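Local coordinates for DUF871 domain-containing protein (PDB 2P0O) that is of unproven function but probably acts as a 6-phospho-N-acetylmuramidase, hydrolysing a phosphorylated muramic acid glycoside, at residues P149-G154 with G186-G191; I155-F160 with P193-H198; N202-A207 with A232-Y237; V247-S252 with V358-I363; R253-I258 with N333-I338. All blocks are in the same frame, centred on the assembly; numbering follows the deposited sequence.

Interaction 1. Residues P149-G154 with G186-G191; sequences PRPETG and GPIFAG
The oxygen of one water is the best-held polar atom here, with three protein partners. Ala-190 N donates to it at 3.0 Å. Pro-149 O lies 2.8 Å from the same water oxygen and Gly-191 O lies 3.1 Å from it, both as acceptors. These two carbonyls compete with further acceptors for the two water protons. The water thus ties Pro-149 to Ala-190 and Gly-191, where backbone groups do not bond directly. Beside it the contact is apolar and small. Both close apolar side-chain contacts are made by the ring of Pro-151. Its CG sits 3.6 Å from Ala-190 CB, and its CD reaches Ile-188 CG2 at 3.9 Å, the two side chains crossing obliquely. The methyl CG2 of Ile-188 lies anti to its own backbone N, which brings it to the proline. The proline is fixed in a type II turn from Arg-150 to Thr-153. Thr-153 OG1 donates to a lone pair of Arg-150 O at 2.6 Å, and a weak bond from Thr-153 N joins it. Outside the two segments, the Glu-196 carboxylate accepts from the turn, OE2 from Glu-152 N and OE1 from Gly-154 N. The contact joins two beta-alpha loops of the TIM barrel near its surface. One runs from strand 141-144 to helix 157-169, the other from strand 173-178 to helix 203-212.

Interaction 2. Residues I155-F160 with P193-H198; sequences IGTTFF and PTLEKH
Two neighbouring beta-alpha loops of the TIM barrel meet here through a single beta bridge between Ile-155 and Leu-195. Ile-155 N donates to Thr-194 O at 3.1 Å, and Glu-196 N returns a bond to Ile-155 O. Both donors lie in the plane of the carbonyl they approach. The inner side is tightly packed. Phe-160, early on helix 157-169, has CG anti to its backbone N (chi1 177°), which turns the ring to Leu-195. Leu-195 CD1 stands over the middle of one ring face, 4.0 Å from the ring centroid, as a CH-pi contact. Its other methyl, CD2, touches Phe-160 CB at 3.8 Å. Ile-155 and Thr-194 lie side by side and point the same way, with CD1 of the isoleucine 3.6 Å from CG2 of the threonine. Leu-210 of helix 203-212 also packs on Phe-160 and Leu-195. The Thr-194 hydroxyl turns elsewhere, to Asn-146 O and Phe-177 N. The outer side is looser and largely polar. A water there donates to Ile-155 O and accepts from Lys-197 N, so Ile-155 O takes two bonds. Lys-197 is exposed, and its chain is extended beyond CG. It crosses Thr-157 at about a right angle, and its NZ donates to Thr-157 OG1 at 3.1 Å.

Interaction 3. Residues N202-A207 with A232-Y237; sequences NPFAAA and AQFGYY
Phe-204 has CG anti to its backbone N (chi1 165°), and this sends its ring across to helix 228-240. Phe-234 has CG beside its backbone N, which brings its ring back toward helix 203-212. The two helices follow strands 173-178 and 218-221, the last two of the TIM barrel, and their short segments run at 46° to each other. Phe-204, Phe-234 and Tyr-237 form an aromatic cluster between them. The edge of Phe-204 points at the face of Phe-234 in a T-shaped pair, with planes at 89° and centroids 5.2 Å apart. A second edge of Phe-204 meets the Tyr-237 face, offset, at a centroid separation of 5.7 Å. Gln-233 CB covers one face of the Phe-204 ring, 4.0 Å from its centroid. Ala-207 CB abuts the edge of Phe-234 at CZ, 3.6 Å away. Phe-31 adds an edge-to-face partner to Phe-234. At the polar end, Asn-202 is the N-cap of helix 203-212, its OD1 taking weak bonds from Phe-204 N and Ala-205 N. Gln-233 NE2 bonds to Leu-244 O and Asp-342 OD1, which fixes the turn of its amide. Tip to tip, Asn-202 ND2 donates to a lone pair of Gln-233 OE1 at 3.1 Å.

Interaction 4. Residues V247-S252 with V358-I363; sequences VAPSES and VTEGTI
A parallel beta bridge ends the pairing of strands 242-247 and 354-359 in a three-stranded mixed sheet. Val-247 faces Thr-359 across it. Val-247 N donates to Val-358 O at 2.9 Å, approaching nearly along the C=O axis. Glu-360 N gives a weak bond to Val-247 O at 3.0 Å. Just beyond, the strand end folds into a type II turn from Thr-359 to Thr-362. Gly-361 takes the positive phi of that turn. Thr-359 O is gripped twice by Thr-362, by OG1 at 2.7 Å on a lone pair and by the backbone N. Side chains touch little. Glu-360 is extended, so its OE1 lies 3.7 Å from Pro-249 CD. On the other segment, Ser-250 OG accepts from Ser-252 N in an ST turn, and also bonds to Ile-335 O. The bridge lies between strand 332-337, which packs Thr-336 on Val-247, and the start of helix 363-370, whose Ile-363 rests on helix 228-240.

Interaction 5. Residues R253-I258 with N333-I338; sequences RYLKRI and NTITRI
Ile-335 is the main bump of this contact. Tyr-254, Leu-255 and Ile-258, from the N-cap to the last residue of the short helix 255-258, line the notch that takes it. The two branches of the isoleucine fill different parts. CD1 lies 3.7 Å from Tyr-254 CB, near the plane of the tyrosine ring at its edge. CG2, anti to the backbone N of Ile-335, fits against the helix backbone at Leu-255 CA, 3.8 Å away. CG1 faces Ile-258 CG2 at 4.2 Å. A smaller bump, Thr-336 CG2, meets Leu-255 CD1 at 4.0 Å, with the two side chains crossing obliquely. Both Ile-335 and Thr-336 point to the helix because they form a classic beta bulge opposite Val-305 on strand 304-308. At the far end, Asn-333 ND2 comes within 3.6 Å of Tyr-254 CE2. Amide and ring planes there are 24° apart. The amide is held by others, ND2 by Glu-293 O and OD1 by Glu-295 N, while Tyr-254 OH bonds to Glu-293 N. Thr-336 OG1 points to Ala-248 O. The chemistry is thus an apolar seam. Its buried polar groups bond to neighbouring loops, so helix and strand are joined here by van der Waals packing.

The contacts run from the TIM barrel into the C-terminal region. Interactions 1 and 2 have centres 13 Å apart and alternate along the chain, joining the loops after strands 141-144 and 173-178. Glu-196 of interaction 2 bonds to the turn of interaction 1. Interaction 3 comes later, and Ala-206 touches His-198 of interaction 2. It also meets interaction 4, 18 Å away between centres, where Ile-363 packs on Ala-232 and Gln-233. Interaction 5 is nested within the loop closed by interaction 4, about 9 Å away between centres. Helices 203-212, 228-240 and 363-370 thus form a continuous packed path between the barrel loops and the small beta sheets.

Interaction 1. Residues P149-G154 with G186-G191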
# COMPACT_ATOMS: atom_id res chain seq x y z
N PRO A 149 13.02 -9.95 1.34
CA PRO A 149 13.02 -10.77 0.12
C PRO A 149 12.77 -12.26 0.38
O PRO A 149 12.11 -12.91 -0.43
CB PRO A 149 14.44 -10.60 -0.46
CG PRO A 149 14.98 -9.33 0.13
CD PRO A 149 14.35 -9.32 1.55
N ARG A 150 13.32 -12.81 1.47
CA ARG A 150 13.20 -14.23 1.69
C ARG A 150 11.86 -14.55 2.35
O ARG A 150 11.59 -14.08 3.46
CB ARG A 150 14.36 -14.79 2.53
CG ARG A 150 14.34 -16.36 2.64
CD ARG A 150 15.35 -16.85 3.63
NE ARG A 150 15.40 -18.29 3.99
CZ ARG A 150 14.44 -18.96 4.64
NH1 ARG A 150 14.64 -20.25 4.97
NH2 ARG A 150 13.29 -18.37 4.97
N PRO A 151 11.04 -15.41 1.71
CA PRO A 151 9.77 -15.85 2.32
C PRO A 151 9.99 -16.30 3.76
O PRO A 151 11.03 -16.94 4.06
CB PRO A 151 9.39 -17.06 1.43
CG PRO A 151 9.82 -16.56 0.06
CD PRO A 151 11.23 -16.03 0.39
N GLU A 152 9.03 -15.98 4.64
CA GLU A 152 9.02 -16.48 6.02
C GLU A 152 9.87 -15.66 6.97
O GLU A 152 9.97 -16.01 8.14
CB GLU A 152 9.39 -17.96 6.11
CG GLU A 152 8.46 -18.87 5.30
CD GLU A 152 9.07 -20.20 4.96
OE1 GLU A 152 10.30 -20.38 5.12
OE2 GLU A 152 8.29 -21.09 4.54
N THR A 153 10.40 -14.53 6.51
CA THR A 153 11.30 -13.74 7.35
C THR A 153 10.73 -12.33 7.70
O THR A 153 11.35 -11.58 8.48
CB THR A 153 12.71 -13.61 6.69
OG1 THR A 153 12.60 -12.83 5.49
CG2 THR A 153 13.32 -14.98 6.38
N GLY A 154 9.56 -11.99 7.17
CA GLY A 154 8.90 -10.72 7.50
C GLY A 154 8.44 -10.71 8.96
O GLY A 154 8.28 -11.77 9.61
N GLY A 186 14.30 -9.41 -7.98
CA GLY A 186 15.09 -10.62 -7.83
C GLY A 186 15.97 -10.55 -6.60
O GLY A 186 16.01 -9.51 -5.90
N PRO A 187 16.69 -11.64 -6.29
CA PRO A 187 16.78 -12.90 -7.02
C PRO A 187 15.68 -13.93 -6.66
O PRO A 187 15.53 -14.93 -7.38
CB PRO A 187 18.17 -13.41 -6.63
CG PRO A 187 18.39 -12.87 -5.25
CD PRO A 187 17.52 -11.65 -5.08
N ILE A 188 14.90 -13.67 -5.61
CA ILE A 188 13.86 -14.60 -5.17
C ILE A 188 12.49 -14.35 -5.80
O ILE A 188 11.76 -15.30 -6.01
CB ILE A 188 13.74 -14.70 -3.60
CG1 ILE A 188 15.12 -14.87 -2.92
CG2 ILE A 188 12.76 -15.85 -3.19
CD1 ILE A 188 15.99 -16.01 -3.47
N PHE A 189 12.15 -13.10 -6.13
CA PHE A 189 10.88 -12.77 -6.81
C PHE A 189 9.62 -13.14 -6.02
O PHE A 189 8.57 -13.45 -6.59
CB PHE A 189 10.81 -13.41 -8.22
CG PHE A 189 11.95 -13.01 -9.11
CD1 PHE A 189 11.94 -11.80 -9.79
CD2 PHE A 189 13.05 -13.85 -9.26
CE1 PHE A 189 13.00 -11.42 -10.60
CE2 PHE A 189 14.13 -13.49 -10.07
CZ PHE A 189 14.10 -12.27 -10.75
N ALA A 190 9.74 -13.10 -4.69
CA ALA A 190 8.65 -13.43 -3.81
C ALA A 190 8.05 -12.17 -3.18
O ALA A 190 7.26 -12.27 -2.22
CB ALA A 190 9.14 -14.35 -2.73
N GLY A 191 8.44 -11.00 -3.68
CA GLY A 191 7.85 -9.73 -3.19
C GLY A 191 8.69 -9.18 -2.06
O GLY A 191 9.45 -9.91 -1.44
O HOH W 1 11.58 -11.67 -2.86

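Interaction 2. Residues I155-F160 with P193-H198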
# COMPACT_ATOMS: atom_id res chain seq x y z
N ILE A 155 8.22 -9.49 9.45
CA ILE A 155 7.89 -9.28 10.84
C ILE A 155 6.42 -9.57 11.08
O ILE A 155 5.64 -9.63 10.13
CB ILE A 155 8.25 -7.84 11.28
CG1 ILE A 155 7.29 -6.82 10.69
CG2 ILE A 155 9.70 -7.50 10.85
CD1 ILE A 155 7.70 -5.34 11.03
N GLY A 156 6.08 -9.77 12.35
CA GLY A 156 4.71 -10.07 12.77
C GLY A 156 3.98 -8.83 13.20
O GLY A 156 4.60 -7.80 13.52
N THR A 157 2.64 -8.91 13.21
CA THR A 157 1.80 -7.73 13.47
C THR A 157 2.03 -7.13 14.87
O THR A 157 2.09 -5.90 15.03
CB THR A 157 0.31 -8.08 13.25
OG1 THR A 157 0.10 -8.32 11.85
CG2 THR A 157 -0.62 -6.93 13.72
N THR A 158 2.19 -8.02 15.84
CA THR A 158 2.36 -7.68 17.25
C THR A 158 3.63 -6.86 17.49
O THR A 158 3.58 -5.78 18.11
CB THR A 158 2.37 -8.98 18.13
OG1 THR A 158 1.08 -9.60 18.06
CG2 THR A 158 2.72 -8.73 19.60
N PHE A 159 4.76 -7.40 17.05
CA PHE A 159 6.05 -6.73 17.13
C PHE A 159 6.00 -5.40 16.40
O PHE A 159 6.49 -4.39 16.89
CB PHE A 159 7.14 -7.63 16.53
CG PHE A 159 8.45 -6.91 16.24
CD1 PHE A 159 8.65 -6.23 15.04
CD2 PHE A 159 9.50 -6.95 17.16
CE1 PHE A 159 9.88 -5.57 14.75
CE2 PHE A 159 10.72 -6.31 16.89
CZ PHE A 159 10.91 -5.62 15.69
N PHE A 160 5.43 -5.42 15.20
CA PHE A 160 5.25 -4.23 14.38
C PHE A 160 4.44 -3.18 15.13
O PHE A 160 4.87 -2.02 15.23
CB PHE A 160 4.57 -4.67 13.09
CG PHE A 160 4.23 -3.56 12.10
CD1 PHE A 160 5.20 -3.03 11.26
CD2 PHE A 160 2.91 -3.14 11.94
CE1 PHE A 160 4.89 -2.08 10.28
CE2 PHE A 160 2.57 -2.18 10.97
CZ PHE A 160 3.57 -1.65 10.14
N PRO A 193 7.74 -7.51 1.10
CA PRO A 193 6.88 -6.99 2.13
C PRO A 193 7.70 -6.63 3.37
O PRO A 193 8.80 -7.13 3.56
CB PRO A 193 5.98 -8.19 2.46
CG PRO A 193 6.92 -9.37 2.30
CD PRO A 193 7.83 -9.00 1.13
N THR A 194 7.14 -5.78 4.21
CA THR A 194 7.57 -5.67 5.60
C THR A 194 6.92 -6.77 6.46
O THR A 194 7.62 -7.43 7.20
CB THR A 194 7.22 -4.27 6.16
OG1 THR A 194 7.99 -3.29 5.48
CG2 THR A 194 7.48 -4.17 7.64
N LEU A 195 5.60 -6.92 6.40
CA LEU A 195 4.90 -7.85 7.25
C LEU A 195 4.73 -9.14 6.49
O LEU A 195 4.32 -9.13 5.33
CB LEU A 195 3.52 -7.32 7.64
CG LEU A 195 3.52 -6.17 8.68
CD1 LEU A 195 2.41 -5.20 8.40
CD2 LEU A 195 3.40 -6.66 10.09
N GLU A 196 5.08 -10.24 7.13
CA GLU A 196 4.99 -11.54 6.44
C GLU A 196 3.56 -11.87 6.00
O GLU A 196 3.39 -12.57 5.02
CB GLU A 196 5.53 -12.67 7.31
CG GLU A 196 5.87 -14.00 6.53
CD GLU A 196 6.77 -13.77 5.31
OE1 GLU A 196 7.60 -12.81 5.30
OE2 GLU A 196 6.64 -14.54 4.34
N LYS A 197 2.55 -11.42 6.75
CA LYS A 197 1.16 -11.71 6.35
C LYS A 197 0.81 -11.08 4.99
O LYS A 197 -0.20 -11.41 4.39
CB LYS A 197 0.18 -11.25 7.43
CG LYS A 197 0.14 -9.72 7.57
CD LYS A 197 -1.00 -9.27 8.54
CE LYS A 197 -0.90 -7.76 8.74
NZ LYS A 197 -1.89 -7.25 9.70
N HIS A 198 1.63 -10.16 4.49
CA HIS A 198 1.37 -9.57 3.20
C HIS A 198 2.01 -10.32 2.04
O HIS A 198 1.84 -9.92 0.89
CB HIS A 198 1.79 -8.11 3.19
CG HIS A 198 0.88 -7.25 4.02
ND1 HIS A 198 1.26 -6.04 4.53
CD2 HIS A 198 -0.40 -7.44 4.42
CE1 HIS A 198 0.26 -5.51 5.21
NE2 HIS A 198 -0.76 -6.35 5.17
O HOH W 2 2.89 -10.44 9.46

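Interaction 3. Residues N202-A207 with A232-Y237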
# COMPACT_ATOMS: atom_id res chain seq x y z
N ASN A 202 -2.65 -9.04 -2.16
CA ASN A 202 -3.04 -7.85 -2.93
C ASN A 202 -2.38 -6.64 -2.29
O ASN A 202 -2.67 -6.32 -1.15
CB ASN A 202 -4.57 -7.69 -2.92
CG ASN A 202 -5.05 -6.52 -3.77
OD1 ASN A 202 -4.34 -5.53 -3.98
ND2 ASN A 202 -6.25 -6.65 -4.30
N PRO A 203 -1.44 -6.00 -3.01
CA PRO A 203 -0.76 -4.81 -2.48
C PRO A 203 -1.70 -3.66 -2.14
O PRO A 203 -1.45 -2.92 -1.17
CB PRO A 203 0.20 -4.40 -3.62
CG PRO A 203 0.35 -5.64 -4.46
CD PRO A 203 -0.92 -6.42 -4.33
N PHE A 204 -2.77 -3.48 -2.91
CA PHE A 204 -3.74 -2.42 -2.62
C PHE A 204 -4.38 -2.63 -1.26
O PHE A 204 -4.46 -1.69 -0.48
CB PHE A 204 -4.81 -2.30 -3.74
CG PHE A 204 -6.02 -1.48 -3.35
CD1 PHE A 204 -5.96 -0.09 -3.33
CD2 PHE A 204 -7.23 -2.10 -3.04
CE1 PHE A 204 -7.07 0.68 -2.97
CE2 PHE A 204 -8.35 -1.35 -2.68
CZ PHE A 204 -8.27 0.05 -2.63
N ALA A 205 -4.86 -3.85 -1.00
CA ALA A 205 -5.48 -4.14 0.28
C ALA A 205 -4.46 -3.98 1.42
O ALA A 205 -4.81 -3.54 2.50
CB ALA A 205 -6.07 -5.56 0.30
N ALA A 206 -3.21 -4.38 1.16
CA ALA A 206 -2.16 -4.31 2.16
C ALA A 206 -1.87 -2.85 2.53
O ALA A 206 -1.85 -2.50 3.71
CB ALA A 206 -0.90 -5.02 1.64
N ALA A 207 -1.73 -2.00 1.51
CA ALA A 207 -1.42 -0.58 1.67
C ALA A 207 -2.52 0.18 2.38
O ALA A 207 -2.29 0.86 3.38
CB ALA A 207 -1.07 0.08 0.31
N ALA A 232 -5.19 0.15 -10.86
CA ALA A 232 -6.59 0.51 -11.10
C ALA A 232 -7.35 0.55 -9.79
O ALA A 232 -8.23 1.40 -9.63
CB ALA A 232 -7.23 -0.47 -12.05
N GLN A 233 -7.02 -0.37 -8.87
CA GLN A 233 -7.66 -0.40 -7.56
C GLN A 233 -7.26 0.84 -6.75
O GLN A 233 -8.13 1.49 -6.17
CB GLN A 233 -7.39 -1.72 -6.83
CG GLN A 233 -8.21 -2.88 -7.41
CD GLN A 233 -7.97 -4.20 -6.71
OE1 GLN A 233 -6.83 -4.61 -6.50
NE2 GLN A 233 -9.05 -4.90 -6.38
N PHE A 234 -5.95 1.16 -6.72
CA PHE A 234 -5.49 2.38 -6.08
C PHE A 234 -6.21 3.57 -6.69
O PHE A 234 -6.77 4.39 -5.96
CB PHE A 234 -3.96 2.58 -6.17
CG PHE A 234 -3.17 1.80 -5.13
CD1 PHE A 234 -3.08 2.27 -3.80
CD2 PHE A 234 -2.49 0.63 -5.47
CE1 PHE A 234 -2.34 1.55 -2.82
CE2 PHE A 234 -1.74 -0.10 -4.49
CZ PHE A 234 -1.67 0.36 -3.18
N GLY A 235 -6.22 3.63 -8.02
CA GLY A 235 -6.75 4.76 -8.73
C GLY A 235 -8.22 4.92 -8.45
O GLY A 235 -8.68 6.03 -8.20
N TYR A 236 -8.96 3.82 -8.50
CA TYR A 236 -10.40 3.87 -8.26
C TYR A 236 -10.70 4.38 -6.83
O TYR A 236 -11.58 5.22 -6.62
CB TYR A 236 -10.99 2.47 -8.47
CG TYR A 236 -12.37 2.45 -9.07
CD1 TYR A 236 -13.52 2.47 -8.26
CD2 TYR A 236 -12.54 2.40 -10.47
CE1 TYR A 236 -14.80 2.44 -8.83
CE2 TYR A 236 -13.81 2.36 -11.04
CZ TYR A 236 -14.93 2.38 -10.23
OH TYR A 236 -16.17 2.36 -10.84
N TYR A 237 -9.96 3.87 -5.85
CA TYR A 237 -10.11 4.29 -4.48
C TYR A 237 -9.73 5.74 -4.32
O TYR A 237 -10.39 6.51 -3.61
CB TYR A 237 -9.19 3.45 -3.58
CG TYR A 237 -9.43 3.66 -2.09
CD1 TYR A 237 -10.70 3.48 -1.56
CD2 TYR A 237 -8.38 4.03 -1.22
CE1 TYR A 237 -10.95 3.66 -0.20
CE2 TYR A 237 -8.63 4.22 0.17
CZ TYR A 237 -9.93 4.02 0.65
OH TYR A 237 -10.25 4.17 1.97

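Interaction 4. Residues V247-S252 with V358-I363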
# COMPACT_ATOMS: atom_id res chain seq x y z
N VAL A 247 -15.77 -10.25 -9.21
CA VAL A 247 -16.53 -11.41 -8.82
C VAL A 247 -16.40 -12.45 -9.90
O VAL A 247 -16.13 -12.09 -11.06
CB VAL A 247 -18.06 -11.09 -8.57
CG1 VAL A 247 -18.23 -10.18 -7.40
CG2 VAL A 247 -18.78 -10.51 -9.87
N ALA A 248 -16.59 -13.72 -9.54
CA ALA A 248 -16.54 -14.82 -10.51
C ALA A 248 -17.69 -14.71 -11.50
O ALA A 248 -18.74 -14.20 -11.14
CB ALA A 248 -16.60 -16.19 -9.79
N PRO A 249 -17.51 -15.22 -12.74
CA PRO A 249 -18.65 -15.32 -13.67
C PRO A 249 -19.81 -16.09 -13.06
O PRO A 249 -19.59 -17.00 -12.28
CB PRO A 249 -18.06 -16.13 -14.86
CG PRO A 249 -16.58 -15.81 -14.81
CD PRO A 249 -16.28 -15.79 -13.33
N SER A 250 -21.04 -15.72 -13.39
CA SER A 250 -22.22 -16.44 -12.93
C SER A 250 -23.32 -16.39 -13.95
O SER A 250 -23.41 -15.46 -14.75
CB SER A 250 -22.74 -15.86 -11.62
OG SER A 250 -24.03 -16.39 -11.31
N GLU A 251 -24.18 -17.40 -13.92
CA GLU A 251 -25.29 -17.50 -14.85
C GLU A 251 -26.54 -16.93 -14.19
O GLU A 251 -27.61 -16.85 -14.78
CB GLU A 251 -25.49 -18.96 -15.25
CG GLU A 251 -24.29 -19.57 -15.96
CD GLU A 251 -24.30 -19.30 -17.45
OE1 GLU A 251 -24.93 -20.08 -18.22
OE2 GLU A 251 -23.64 -18.31 -17.86
N SER A 252 -26.38 -16.52 -12.94
CA SER A 252 -27.51 -16.03 -12.17
C SER A 252 -28.34 -14.96 -12.90
O SER A 252 -27.77 -14.07 -13.55
CB SER A 252 -27.00 -15.48 -10.84
OG SER A 252 -28.07 -14.94 -10.13
N VAL A 358 -17.36 -5.68 -9.95
CA VAL A 358 -17.26 -5.77 -11.39
C VAL A 358 -16.89 -7.20 -11.77
O VAL A 358 -16.37 -7.98 -10.95
CB VAL A 358 -16.25 -4.75 -12.02
CG1 VAL A 358 -16.69 -3.29 -11.80
CG2 VAL A 358 -14.81 -4.98 -11.50
N THR A 359 -17.18 -7.57 -13.00
CA THR A 359 -16.97 -8.96 -13.36
C THR A 359 -15.47 -9.23 -13.63
O THR A 359 -14.69 -8.32 -13.97
CB THR A 359 -17.91 -9.40 -14.50
OG1 THR A 359 -18.29 -10.77 -14.29
CG2 THR A 359 -17.25 -9.24 -15.86
N GLU A 360 -15.07 -10.47 -13.40
CA GLU A 360 -13.66 -10.85 -13.40
C GLU A 360 -12.95 -10.44 -14.70
O GLU A 360 -13.47 -10.64 -15.79
CB GLU A 360 -13.49 -12.36 -13.12
CG GLU A 360 -12.01 -12.80 -13.00
CD GLU A 360 -11.79 -14.30 -12.76
OE1 GLU A 360 -12.70 -15.13 -13.04
OE2 GLU A 360 -10.67 -14.65 -12.28
N GLY A 361 -11.78 -9.80 -14.53
CA GLY A 361 -10.91 -9.41 -15.63
C GLY A 361 -11.13 -8.00 -16.14
O GLY A 361 -10.42 -7.58 -17.07
N THR A 362 -12.08 -7.26 -15.56
CA THR A 362 -12.49 -5.95 -16.12
C THR A 362 -12.04 -4.73 -15.29
O THR A 362 -12.31 -3.58 -15.65
CB THR A 362 -14.01 -5.87 -16.41
OG1 THR A 362 -14.75 -5.93 -15.19
CG2 THR A 362 -14.46 -7.03 -17.31
N ILE A 363 -11.35 -4.98 -14.19
CA ILE A 363 -10.91 -3.90 -13.31
C ILE A 363 -10.14 -2.82 -14.09
O ILE A 363 -10.40 -1.63 -13.93
CB ILE A 363 -10.11 -4.43 -12.11
CG1 ILE A 363 -11.07 -4.75 -10.95
CG2 ILE A 363 -9.05 -3.38 -11.62
CD1 ILE A 363 -10.37 -5.17 -9.65

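Interaction 5. Residues R253-I258 with N333-I338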
# COMPACT_ATOMS: atom_id res chain seq x y z
N ARG A 253 -29.66 -15.04 -12.78
CA ARG A 253 -30.56 -13.96 -13.20
C ARG A 253 -30.37 -12.68 -12.37
O ARG A 253 -30.82 -11.61 -12.77
CB ARG A 253 -32.02 -14.42 -13.09
CG ARG A 253 -33.07 -13.26 -13.00
CD ARG A 253 -34.55 -13.71 -12.97
NE ARG A 253 -34.82 -14.69 -14.02
CZ ARG A 253 -34.81 -16.01 -13.82
NH1 ARG A 253 -35.04 -16.84 -14.84
NH2 ARG A 253 -34.57 -16.49 -12.59
N TYR A 254 -29.70 -12.78 -11.23
CA TYR A 254 -29.55 -11.64 -10.34
C TYR A 254 -28.18 -11.03 -10.38
O TYR A 254 -27.86 -10.15 -9.55
CB TYR A 254 -29.99 -12.02 -8.92
CG TYR A 254 -31.37 -12.59 -8.96
CD1 TYR A 254 -32.45 -11.80 -9.37
CD2 TYR A 254 -31.59 -13.94 -8.69
CE1 TYR A 254 -33.75 -12.33 -9.45
CE2 TYR A 254 -32.89 -14.48 -8.78
CZ TYR A 254 -33.95 -13.67 -9.16
OH TYR A 254 -35.21 -14.19 -9.24
N LEU A 255 -27.36 -11.46 -11.33
CA LEU A 255 -26.00 -10.95 -11.43
C LEU A 255 -25.96 -9.43 -11.64
O LEU A 255 -25.19 -8.73 -10.98
CB LEU A 255 -25.18 -11.69 -12.49
CG LEU A 255 -23.69 -11.30 -12.65
CD1 LEU A 255 -22.87 -11.49 -11.39
CD2 LEU A 255 -23.02 -12.01 -13.84
N LYS A 256 -26.80 -8.93 -12.55
CA LYS A 256 -26.83 -7.50 -12.90
C LYS A 256 -27.30 -6.62 -11.76
O LYS A 256 -26.90 -5.46 -11.68
CB LYS A 256 -27.70 -7.26 -14.13
CG LYS A 256 -27.22 -8.07 -15.31
CD LYS A 256 -27.33 -7.35 -16.66
CE LYS A 256 -26.26 -7.91 -17.61
NZ LYS A 256 -24.96 -8.15 -16.84
N ARG A 257 -28.15 -7.17 -10.90
CA ARG A 257 -28.59 -6.45 -9.72
C ARG A 257 -27.43 -6.24 -8.80
O ARG A 257 -27.39 -5.24 -8.09
CB ARG A 257 -29.65 -7.24 -8.95
CG ARG A 257 -31.04 -6.83 -9.23
CD ARG A 257 -31.96 -7.35 -8.16
NE ARG A 257 -33.34 -7.19 -8.59
CZ ARG A 257 -34.35 -6.82 -7.80
NH1 ARG A 257 -35.57 -6.70 -8.33
NH2 ARG A 257 -34.14 -6.58 -6.50
N ILE A 258 -26.52 -7.20 -8.74
CA ILE A 258 -25.44 -7.05 -7.78
C ILE A 258 -24.18 -6.38 -8.30
O ILE A 258 -23.38 -5.91 -7.50
CB ILE A 258 -25.16 -8.33 -6.89
CG1 ILE A 258 -23.94 -9.17 -7.30
CG2 ILE A 258 -26.45 -9.15 -6.56
CD1 ILE A 258 -23.49 -9.16 -8.61
N ASN A 333 -30.49 -16.43 -1.98
CA ASN A 333 -29.86 -16.87 -3.23
C ASN A 333 -28.37 -16.56 -3.25
O ASN A 333 -27.94 -15.45 -2.85
CB ASN A 333 -30.50 -16.20 -4.44
CG ASN A 333 -31.93 -16.66 -4.69
OD1 ASN A 333 -32.38 -17.68 -4.14
ND2 ASN A 333 -32.64 -15.93 -5.53
N THR A 334 -27.57 -17.53 -3.70
CA THR A 334 -26.14 -17.30 -3.84
C THR A 334 -25.88 -16.97 -5.29
O THR A 334 -26.26 -17.74 -6.17
CB THR A 334 -25.34 -18.55 -3.42
OG1 THR A 334 -25.98 -19.70 -3.98
CG2 THR A 334 -25.35 -18.69 -1.90
N ILE A 335 -25.26 -15.82 -5.54
CA ILE A 335 -25.17 -15.28 -6.91
C ILE A 335 -23.78 -15.49 -7.48
O ILE A 335 -23.62 -16.02 -8.56
CB ILE A 335 -25.44 -13.73 -6.97
CG1 ILE A 335 -26.70 -13.34 -6.18
CG2 ILE A 335 -25.47 -13.24 -8.44
CD1 ILE A 335 -27.92 -14.12 -6.62
N THR A 336 -22.77 -15.03 -6.76
CA THR A 336 -21.41 -15.21 -7.21
C THR A 336 -20.53 -15.07 -5.97
O THR A 336 -21.05 -15.03 -4.85
CB THR A 336 -21.05 -14.22 -8.36
OG1 THR A 336 -19.68 -14.36 -8.70
CG2 THR A 336 -21.28 -12.76 -7.96
N ARG A 337 -19.21 -14.97 -6.18
CA ARG A 337 -18.25 -14.88 -5.11
C ARG A 337 -17.13 -13.90 -5.47
O ARG A 337 -16.66 -13.91 -6.60
CB ARG A 337 -17.63 -16.26 -4.87
CG ARG A 337 -16.94 -16.35 -3.50
CD ARG A 337 -16.55 -17.77 -3.14
NE ARG A 337 -15.82 -17.73 -1.87
CZ ARG A 337 -15.04 -18.69 -1.39
NH1 ARG A 337 -14.89 -19.85 -2.05
NH2 ARG A 337 -14.41 -18.49 -0.24
N ILE A 338 -16.70 -13.07 -4.51
CA ILE A 338 -15.50 -12.25 -4.69
C ILE A 338 -14.28 -13.08 -5.04
O ILE A 338 -14.01 -14.09 -4.42
CB ILE A 338 -15.12 -11.46 -3.39
CG1 ILE A 338 -16.33 -10.68 -2.84
CG2 ILE A 338 -13.87 -10.58 -3.65
CD1 ILE A 338 -16.84 -9.56 -3.80